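Local coordinates for transcriptional protein SWT1 (Saccharomyces cerevisiae, PDB 4PQZ) that acts in transcription, probably as an activator, has RNA endonuclease activity as a whole protein, and here is represented by its C-terminal HEPN-like domain, at residues K60-D65 and W90-S95; E96-S101 and L136-S141. One frame throughout, in Å; residues are numbered along the deposited sequence.

Overall arrangement
Both contacts use helix 90-97 of an all-helical HEPN-like domain, which forms the C-terminal part of SWT1. In interaction 1 the start of that helix meets the end of helix 35-62. In interaction 2 its end, and the turn that follows, meet the end of helix 122-139. The two centres lie about 14 Å apart, and the contacts follow each other along the chain. They also touch: W90 CZ3 lies 3.6 Å from F98 CD2, and F94 CD1 lies 3.8 Å from L139 CD2. Interaction 1 is the more peripheral, about 17 Å from the chain centre against about 11 Å for interaction 2. Both are packing contacts.

Interaction 1. Residues K60-D65 and W90-S95; sequences KEYGED and WVSVFS
A chi1 of -169° swings E61 CG away from its own amide nitrogen, and both E61 and Y62 meet V93. On the other helix, V93 turns CG1 anti to N (chi1 -161°), which leaves CG2 as the methyl that does the touching. V93 CG2 lies 3.7 Å from E61 CG and 3.9 Å from Y62 CE2. E61 and V93 run alongside each other, pointing opposite ways, whereas Y62 and V93 approach from opposite directions. The methyl meets the tyrosine ring obliquely.

E61 takes part through its aliphatic portion. Its CG sits 3.6 Å above the plane of the Y62 ring, away from the ring centre. The carboxylate has no hydrogen bond across this contact. The phenol end of Y62 reaches S92, with Y62 OH 3.6 Å from S92 CB. The two hydroxyls are near, but no hydrogen bond joins them.

The contact is thus small, 144 Å² in all, and rests on van der Waals packing. V93 is buried, while E61 and S92 lie at the exposed margin. G63 has positive phi and ends the helical run just after Y62, and D65 N bonds to Y62 O at 2.9 Å across the turn.

The opposing helix has a wider pi-type turn at 90-94, where S95 N bonds to W90 O at 2.8 Å. V93 also packs on T57, one turn earlier in helix 35-62, and Y62 touches I69 in the following loop. The contact therefore joins the C-terminal end of helix 35-62 to helix 90-97 in this all-helical domain.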
ATOM      1  N   LYS A  60       5.342 -14.910   6.016  1.00 46.54           N
ATOM      2  CA  LYS A  60       4.609 -15.647   7.048  1.00 55.13           C
ATOM      3  C   LYS A  60       3.808 -16.836   6.495  1.00 50.20           C
ATOM      4  O   LYS A  60       3.778 -17.916   7.101  1.00 48.56           O
ATOM      5  CB  LYS A  60       3.707 -14.717   7.871  1.00 57.92           C
ATOM      6  CG  LYS A  60       2.974 -15.432   9.005  1.00 67.14           C
ATOM      7  CD  LYS A  60       2.562 -14.470  10.118  1.00 86.12           C
ATOM      8  CE  LYS A  60       1.994 -15.240  11.304  1.00 99.62           C
ATOM      9  NZ  LYS A  60       2.848 -16.420  11.656  1.00101.23           N
ATOM     10  N   GLU A  61       3.173 -16.646   5.345  1.00 50.89           N
ATOM     11  CA  GLU A  61       2.538 -17.767   4.650  1.00 50.26           C
ATOM     12  C   GLU A  61       3.535 -18.858   4.188  1.00 56.38           C
ATOM     13  O   GLU A  61       3.294 -20.051   4.388  1.00 46.41           O
ATOM     14  CB  GLU A  61       1.725 -17.268   3.457  1.00 45.13           C
ATOM     15  CG  GLU A  61       0.815 -18.319   2.834  1.00 57.33           C
ATOM     16  CD  GLU A  61      -0.356 -18.703   3.726  1.00 67.44           C
ATOM     17  OE1 GLU A  61      -0.535 -18.072   4.792  1.00 74.56           O
ATOM     18  OE2 GLU A  61      -1.096 -19.644   3.357  1.00 66.59           O
ATOM     19  N   TYR A  62       4.655 -18.445   3.597  1.00 55.83           N
ATOM     20  CA  TYR A  62       5.508 -19.362   2.826  1.00 55.79           C
ATOM     21  C   TYR A  62       6.883 -19.674   3.429  1.00 64.47           C
ATOM     22  O   TYR A  62       7.479 -20.722   3.129  1.00 56.24           O
ATOM     23  CB  TYR A  62       5.631 -18.874   1.371  1.00 42.93           C
ATOM     24  CG  TYR A  62       4.303 -18.949   0.648  1.00 39.47           C
ATOM     25  CD1 TYR A  62       3.728 -20.183   0.393  1.00 51.27           C
ATOM     26  CD2 TYR A  62       3.613 -17.804   0.256  1.00 37.53           C
ATOM     27  CE1 TYR A  62       2.527 -20.301  -0.237  1.00 39.48           C
ATOM     28  CE2 TYR A  62       2.383 -17.909  -0.393  1.00 44.72           C
ATOM     29  CZ  TYR A  62       1.846 -19.171  -0.634  1.00 41.90           C
ATOM     30  OH  TYR A  62       0.645 -19.350  -1.266  1.00 48.34           O
ATOM     31  N   GLY A  63       7.376 -18.775   4.283  1.00 68.28           N
ATOM     32  CA  GLY A  63       8.623 -18.992   5.003  1.00 64.83           C
ATOM     33  C   GLY A  63       9.826 -19.252   4.119  1.00 70.38           C
ATOM     34  O   GLY A  63      10.206 -18.415   3.304  1.00 81.77           O
ATOM     35  N   GLU A  64      10.423 -20.425   4.297  1.00 75.29           N
ATOM     36  CA  GLU A  64      11.520 -20.902   3.460  1.00 85.39           C
ATOM     37  C   GLU A  64      11.166 -20.948   1.969  1.00 86.04           C
ATOM     38  O   GLU A  64      12.018 -20.732   1.096  1.00 73.85           O
ATOM     39  CB  GLU A  64      11.907 -22.312   3.891  1.00 92.77           C
ATOM     40  CG  GLU A  64      12.997 -22.400   4.935  1.00104.66           C
ATOM     41  CD  GLU A  64      13.644 -23.777   4.948  1.00113.27           C
ATOM     42  OE1 GLU A  64      12.917 -24.776   4.753  1.00113.66           O
ATOM     43  OE2 GLU A  64      14.879 -23.859   5.133  1.00113.37           O
ATOM     44  N   ASP A  65       9.908 -21.250   1.674  1.00 83.32           N
ATOM     45  CA  ASP A  65       9.536 -21.590   0.306  1.00 69.00           C
ATOM     46  C   ASP A  65       9.240 -20.371  -0.570  1.00 51.11           C
ATOM     47  O   ASP A  65       8.567 -20.503  -1.586  1.00 58.03           O
ATOM     48  CB  ASP A  65       8.363 -22.586   0.296  1.00 53.11           C
ATOM     49  CG  ASP A  65       8.701 -23.893   1.021  1.00 60.61           C
ATOM     50  OD1 ASP A  65       7.782 -24.572   1.539  1.00 52.68           O
ATOM     51  OD2 ASP A  65       9.901 -24.235   1.082  1.00 69.71           O
ATOM     52  N   TRP A  90      -3.971 -13.793  -4.458  1.00 34.76           N
ATOM     53  CA  TRP A  90      -5.287 -13.393  -3.953  1.00 43.30           C
ATOM     54  C   TRP A  90      -6.028 -14.524  -3.245  1.00 43.22           C
ATOM     55  O   TRP A  90      -6.397 -14.417  -2.070  1.00 50.25           O
ATOM     56  CB  TRP A  90      -6.158 -12.821  -5.082  1.00 41.73           C
ATOM     57  CG  TRP A  90      -7.527 -12.320  -4.619  1.00 40.57           C
ATOM     58  CD1 TRP A  90      -8.739 -12.961  -4.762  1.00 39.85           C
ATOM     59  CD2 TRP A  90      -7.811 -11.090  -3.946  1.00 46.53           C
ATOM     60  NE1 TRP A  90      -9.747 -12.199  -4.224  1.00 36.47           N
ATOM     61  CE2 TRP A  90      -9.211 -11.043  -3.724  1.00 41.81           C
ATOM     62  CE3 TRP A  90      -7.019 -10.019  -3.511  1.00 41.96           C
ATOM     63  CZ2 TRP A  90      -9.830  -9.979  -3.072  1.00 34.95           C
ATOM     64  CZ3 TRP A  90      -7.641  -8.953  -2.886  1.00 39.01           C
ATOM     65  CH2 TRP A  90      -9.028  -8.943  -2.664  1.00 34.90           C
ATOM     66  N   VAL A  91      -6.242 -15.609  -3.970  1.00 49.26           N
ATOM     67  CA  VAL A  91      -6.982 -16.750  -3.456  1.00 42.78           C
ATOM     68  C   VAL A  91      -6.285 -17.393  -2.259  1.00 52.15           C
ATOM     69  O   VAL A  91      -6.938 -17.767  -1.285  1.00 51.24           O
ATOM     70  CB  VAL A  91      -7.215 -17.773  -4.595  1.00 58.13           C
ATOM     71  CG1 VAL A  91      -7.794 -19.078  -4.055  1.00 48.65           C
ATOM     72  CG2 VAL A  91      -8.111 -17.151  -5.695  1.00 48.80           C
ATOM     73  N   SER A  92      -4.957 -17.499  -2.325  1.00 47.10           N
ATOM     74  CA  SER A  92      -4.176 -18.161  -1.284  1.00 39.61           C
ATOM     75  C   SER A  92      -3.993 -17.329  -0.021  1.00 50.95           C
ATOM     76  O   SER A  92      -4.080 -17.846   1.109  1.00 54.42           O
ATOM     77  CB  SER A  92      -2.780 -18.536  -1.820  1.00 50.04           C
ATOM     78  OG  SER A  92      -2.856 -19.551  -2.819  1.00 71.07           O
ATOM     79  N   VAL A  93      -3.686 -16.044  -0.204  1.00 38.98           N
ATOM     80  CA  VAL A  93      -3.269 -15.228   0.932  1.00 38.65           C
ATOM     81  C   VAL A  93      -4.060 -13.921   1.137  1.00 43.79           C
ATOM     82  O   VAL A  93      -4.473 -13.623   2.252  1.00 50.11           O
ATOM     83  CB  VAL A  93      -1.762 -14.903   0.868  1.00 50.53           C
ATOM     84  CG1 VAL A  93      -1.283 -14.486   2.236  1.00 61.51           C
ATOM     85  CG2 VAL A  93      -0.955 -16.117   0.398  1.00 55.30           C
ATOM     86  N   PHE A  94      -4.275 -13.154   0.069  1.00 43.44           N
ATOM     87  CA  PHE A  94      -4.723 -11.777   0.222  1.00 44.44           C
ATOM     88  C   PHE A  94      -6.237 -11.532   0.317  1.00 49.96           C
ATOM     89  O   PHE A  94      -6.655 -10.582   0.955  1.00 47.63           O
ATOM     90  CB  PHE A  94      -4.085 -10.880  -0.836  1.00 40.82           C
ATOM     91  CG  PHE A  94      -2.648 -10.622  -0.590  1.00 45.70           C
ATOM     92  CD1 PHE A  94      -2.253  -9.680   0.356  1.00 40.90           C
ATOM     93  CD2 PHE A  94      -1.677 -11.337  -1.276  1.00 29.93           C
ATOM     94  CE1 PHE A  94      -0.895  -9.447   0.615  1.00 34.63           C
ATOM     95  CE2 PHE A  94      -0.328 -11.116  -1.037  1.00 34.96           C
ATOM     96  CZ  PHE A  94       0.059 -10.167  -0.096  1.00 47.61           C
ATOM     97  N   SER A  95      -7.057 -12.371  -0.308  1.00 50.77           N
ATOM     98  CA  SER A  95      -8.497 -12.159  -0.249  1.00 48.62           C
ATOM     99  C   SER A  95      -9.011 -12.322   1.173  1.00 39.55           C
ATOM    100  O   SER A  95     -10.009 -11.725   1.554  1.00 36.12           O
ATOM    101  CB  SER A  95      -9.254 -13.119  -1.166  1.00 59.78           C
ATOM    102  OG  SER A  95      -9.254 -14.426  -0.636  1.00 61.50           O
TER

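Interaction 2. Residues E96-S101 and L136-S141; sequences ELFTCS and LHFLFS
F138 carries the contact, with its CB over one face of the F98 ring and its own ring under S101. F138 CB is 4.0 Å from the F98 ring centroid, a CH-pi contact 23° off the normal. The two side chains cross at about a right angle, but their ring planes are inclined by only 37°, an oblique pair. S101 CB makes a second CH-pi contact, 3.8 Å from the F138 centroid. F138 CG stands beside the backbone N (chi1 -61°), and the ring reaches the type I turn F98-S101, where F138 CE1 lies 3.4 Å from C100 O. L97 O packs on F138 CB, also at 3.4 Å.

L139 reaches F98 as well: its CD2 meets CE2 of that ring at 3.6 Å. L97 CB lies 3.5 Å from F138 O. The contact thus packs the C-terminal end of helix 90-97 and its following turn against the C-terminal end of helix 122-139 in the HEPN-like domain.

An alanine in place of F138 would probably open a gap beneath S101 and leave the C100 carbonyl without its aromatic neighbour.

F138 O accepts from S141 N and S141 OG, the latter at 2.9 Å, and S101 OG bonds to I103 N. None of these bonds joins the two segments. The contact appears to rest on apolar and CH-pi packing, with two carbonyl oxygens against F138.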
ATOM      1  N   GLU A  96      -8.346 -13.167   1.944  1.00 49.85           N
ATOM      2  CA  GLU A  96      -8.709 -13.344   3.342  1.00 51.26           C
ATOM      3  C   GLU A  96      -8.573 -12.035   4.107  1.00 49.00           C
ATOM      4  O   GLU A  96      -9.407 -11.715   4.948  1.00 42.35           O
ATOM      5  CB  GLU A  96      -7.824 -14.399   3.997  1.00 46.47           C
ATOM      6  CG  GLU A  96      -8.202 -14.669   5.420  1.00 63.25           C
ATOM      7  CD  GLU A  96      -7.095 -15.317   6.229  1.00 71.37           C
ATOM      8  OE1 GLU A  96      -5.969 -15.474   5.708  1.00 58.52           O
ATOM      9  OE2 GLU A  96      -7.366 -15.648   7.404  1.00 75.28           O
ATOM     10  N   LEU A  97      -7.514 -11.288   3.803  1.00 49.00           N
ATOM     11  CA  LEU A  97      -7.269  -9.997   4.445  1.00 45.70           C
ATOM     12  C   LEU A  97      -8.300  -8.953   4.003  1.00 42.83           C
ATOM     13  O   LEU A  97      -8.535  -7.966   4.689  1.00 42.37           O
ATOM     14  CB  LEU A  97      -5.852  -9.499   4.154  1.00 46.51           C
ATOM     15  CG  LEU A  97      -4.718 -10.470   4.482  1.00 47.60           C
ATOM     16  CD1 LEU A  97      -3.349  -9.851   4.246  1.00 33.51           C
ATOM     17  CD2 LEU A  97      -4.859 -10.975   5.895  1.00 44.97           C
ATOM     18  N   PHE A  98      -8.945  -9.203   2.873  1.00 48.10           N
ATOM     19  CA  PHE A  98      -9.888  -8.248   2.328  1.00 36.06           C
ATOM     20  C   PHE A  98     -11.353  -8.649   2.528  1.00 39.26           C
ATOM     21  O   PHE A  98     -12.239  -8.115   1.851  1.00 33.63           O
ATOM     22  CB  PHE A  98      -9.594  -7.992   0.834  1.00 32.95           C
ATOM     23  CG  PHE A  98      -8.391  -7.115   0.591  1.00 37.87           C
ATOM     24  CD1 PHE A  98      -8.531  -5.729   0.516  1.00 40.91           C
ATOM     25  CD2 PHE A  98      -7.124  -7.668   0.424  1.00 40.15           C
ATOM     26  CE1 PHE A  98      -7.425  -4.908   0.299  1.00 39.81           C
ATOM     27  CE2 PHE A  98      -6.006  -6.860   0.205  1.00 41.85           C
ATOM     28  CZ  PHE A  98      -6.160  -5.473   0.141  1.00 40.80           C
ATOM     29  N   THR A  99     -11.623  -9.574   3.450  1.00 43.47           N
ATOM     30  CA  THR A  99     -13.000 -10.064   3.610  1.00 47.13           C
ATOM     31  C   THR A  99     -14.023  -8.950   3.887  1.00 49.23           C
ATOM     32  O   THR A  99     -15.114  -8.920   3.293  1.00 59.81           O
ATOM     33  CB  THR A  99     -13.127 -11.148   4.692  1.00 49.01           C
ATOM     34  OG1 THR A  99     -12.070 -12.092   4.542  1.00 57.50           O
ATOM     35  CG2 THR A  99     -14.462 -11.870   4.553  1.00 55.49           C
ATOM     36  N   CYS A 100     -13.672  -8.020   4.767  1.00 49.04           N
ATOM     37  CA  CYS A 100     -14.602  -6.925   5.074  1.00 46.22           C
ATOM     38  C   CYS A 100     -14.379  -5.701   4.188  1.00 38.23           C
ATOM     39  O   CYS A 100     -14.496  -4.553   4.622  1.00 43.68           O
ATOM     40  CB  CYS A 100     -14.558  -6.593   6.567  1.00 40.48           C
ATOM     41  SG  CYS A 100     -14.997  -8.064   7.537  1.00 54.18           S
ATOM     42  N   SER A 101     -14.070  -5.976   2.928  1.00 46.63           N
ATOM     43  CA  SER A 101     -13.890  -4.956   1.915  1.00 55.18           C
ATOM     44  C   SER A 101     -14.745  -5.350   0.720  1.00 53.07           C
ATOM     45  O   SER A 101     -15.087  -6.517   0.547  1.00 61.79           O
ATOM     46  CB  SER A 101     -12.415  -4.893   1.501  1.00 58.73           C
ATOM     47  OG  SER A 101     -12.187  -3.871   0.550  1.00 59.09           O
ATOM     48  N   LEU A 136      -4.103  -0.305   3.171  1.00 39.29           N
ATOM     49  CA  LEU A 136      -3.121  -0.665   4.190  1.00 38.12           C
ATOM     50  C   LEU A 136      -3.757  -1.216   5.464  1.00 37.38           C
ATOM     51  O   LEU A 136      -3.202  -2.100   6.108  1.00 50.62           O
ATOM     52  CB  LEU A 136      -2.197   0.501   4.501  1.00 38.27           C
ATOM     53  CG  LEU A 136      -1.184   0.777   3.387  1.00 45.70           C
ATOM     54  CD1 LEU A 136      -0.437   2.097   3.609  1.00 48.94           C
ATOM     55  CD2 LEU A 136      -0.233  -0.400   3.191  1.00 38.37           C
ATOM     56  N   HIS A 137      -4.921  -0.696   5.816  1.00 46.10           N
ATOM     57  CA  HIS A 137      -5.700  -1.246   6.912  1.00 42.00           C
ATOM     58  C   HIS A 137      -5.965  -2.741   6.766  1.00 45.49           C
ATOM     59  O   HIS A 137      -5.683  -3.510   7.680  1.00 41.94           O
ATOM     60  CB  HIS A 137      -7.016  -0.478   7.074  1.00 46.16           C
ATOM     61  CG  HIS A 137      -6.862   0.819   7.805  1.00 56.28           C
ATOM     62  ND1 HIS A 137      -7.793   1.836   7.738  1.00 56.30           N
ATOM     63  CD2 HIS A 137      -5.887   1.264   8.631  1.00 59.77           C
ATOM     64  CE1 HIS A 137      -7.394   2.846   8.481  1.00 52.08           C
ATOM     65  NE2 HIS A 137      -6.232   2.529   9.031  1.00 53.92           N
ATOM     66  N   PHE A 138      -6.508  -3.149   5.621  1.00 41.89           N
ATOM     67  CA  PHE A 138      -6.773  -4.566   5.354  1.00 39.51           C
ATOM     68  C   PHE A 138      -5.487  -5.392   5.303  1.00 39.93           C
ATOM     69  O   PHE A 138      -5.437  -6.496   5.838  1.00 44.40           O
ATOM     70  CB  PHE A 138      -7.596  -4.738   4.066  1.00 44.18           C
ATOM     71  CG  PHE A 138      -8.949  -4.056   4.126  1.00 42.62           C
ATOM     72  CD1 PHE A 138      -9.919  -4.520   4.999  1.00 32.75           C
ATOM     73  CD2 PHE A 138      -9.232  -2.952   3.326  1.00 40.43           C
ATOM     74  CE1 PHE A 138     -11.161  -3.887   5.088  1.00 47.45           C
ATOM     75  CE2 PHE A 138     -10.465  -2.313   3.402  1.00 52.96           C
ATOM     76  CZ  PHE A 138     -11.437  -2.781   4.286  1.00 35.12           C
ATOM     77  N   LEU A 139      -4.445  -4.831   4.694  1.00 37.34           N
ATOM     78  CA  LEU A 139      -3.150  -5.499   4.606  1.00 33.43           C
ATOM     79  C   LEU A 139      -2.448  -5.619   5.960  1.00 33.99           C
ATOM     80  O   LEU A 139      -1.534  -6.431   6.105  1.00 36.14           O
ATOM     81  CB  LEU A 139      -2.222  -4.808   3.596  1.00 43.54           C
ATOM     82  CG  LEU A 139      -2.606  -4.734   2.112  1.00 40.08           C
ATOM     83  CD1 LEU A 139      -1.567  -3.894   1.372  1.00 31.32           C
ATOM     84  CD2 LEU A 139      -2.732  -6.104   1.484  1.00 33.71           C
ATOM     85  N   PHE A 140      -2.872  -4.820   6.945  1.00 40.69           N
ATOM     86  CA  PHE A 140      -2.321  -4.909   8.312  1.00 45.15           C
ATOM     87  C   PHE A 140      -3.224  -5.713   9.251  1.00 50.39           C
ATOM     88  O   PHE A 140      -2.881  -5.922  10.416  1.00 52.62           O
ATOM     89  CB  PHE A 140      -2.093  -3.508   8.918  1.00 39.37           C
ATOM     90  CG  PHE A 140      -0.726  -2.923   8.631  1.00 43.89           C
ATOM     91  CD1 PHE A 140      -0.297  -2.722   7.325  1.00 42.55           C
ATOM     92  CD2 PHE A 140       0.125  -2.568   9.670  1.00 44.73           C
ATOM     93  CE1 PHE A 140       0.950  -2.188   7.062  1.00 40.90           C
ATOM     94  CE2 PHE A 140       1.384  -2.030   9.410  1.00 44.28           C
ATOM     95  CZ  PHE A 140       1.789  -1.835   8.098  1.00 43.54           C
ATOM     96  N   SER A 141      -4.368  -6.167   8.737  1.00 50.19           N
ATOM     97  CA  SER A 141      -5.456  -6.662   9.586  1.00 51.69           C
ATOM     98  C   SER A 141      -5.107  -7.890  10.456  1.00 48.47           C
ATOM     99  O   SER A 141      -5.829  -8.206  11.409  1.00 47.50           O
ATOM    100  CB  SER A 141      -6.719  -6.935   8.759  1.00 44.48           C
ATOM    101  OG  SER A 141      -6.571  -8.098   7.953  1.00 47.28           O
TER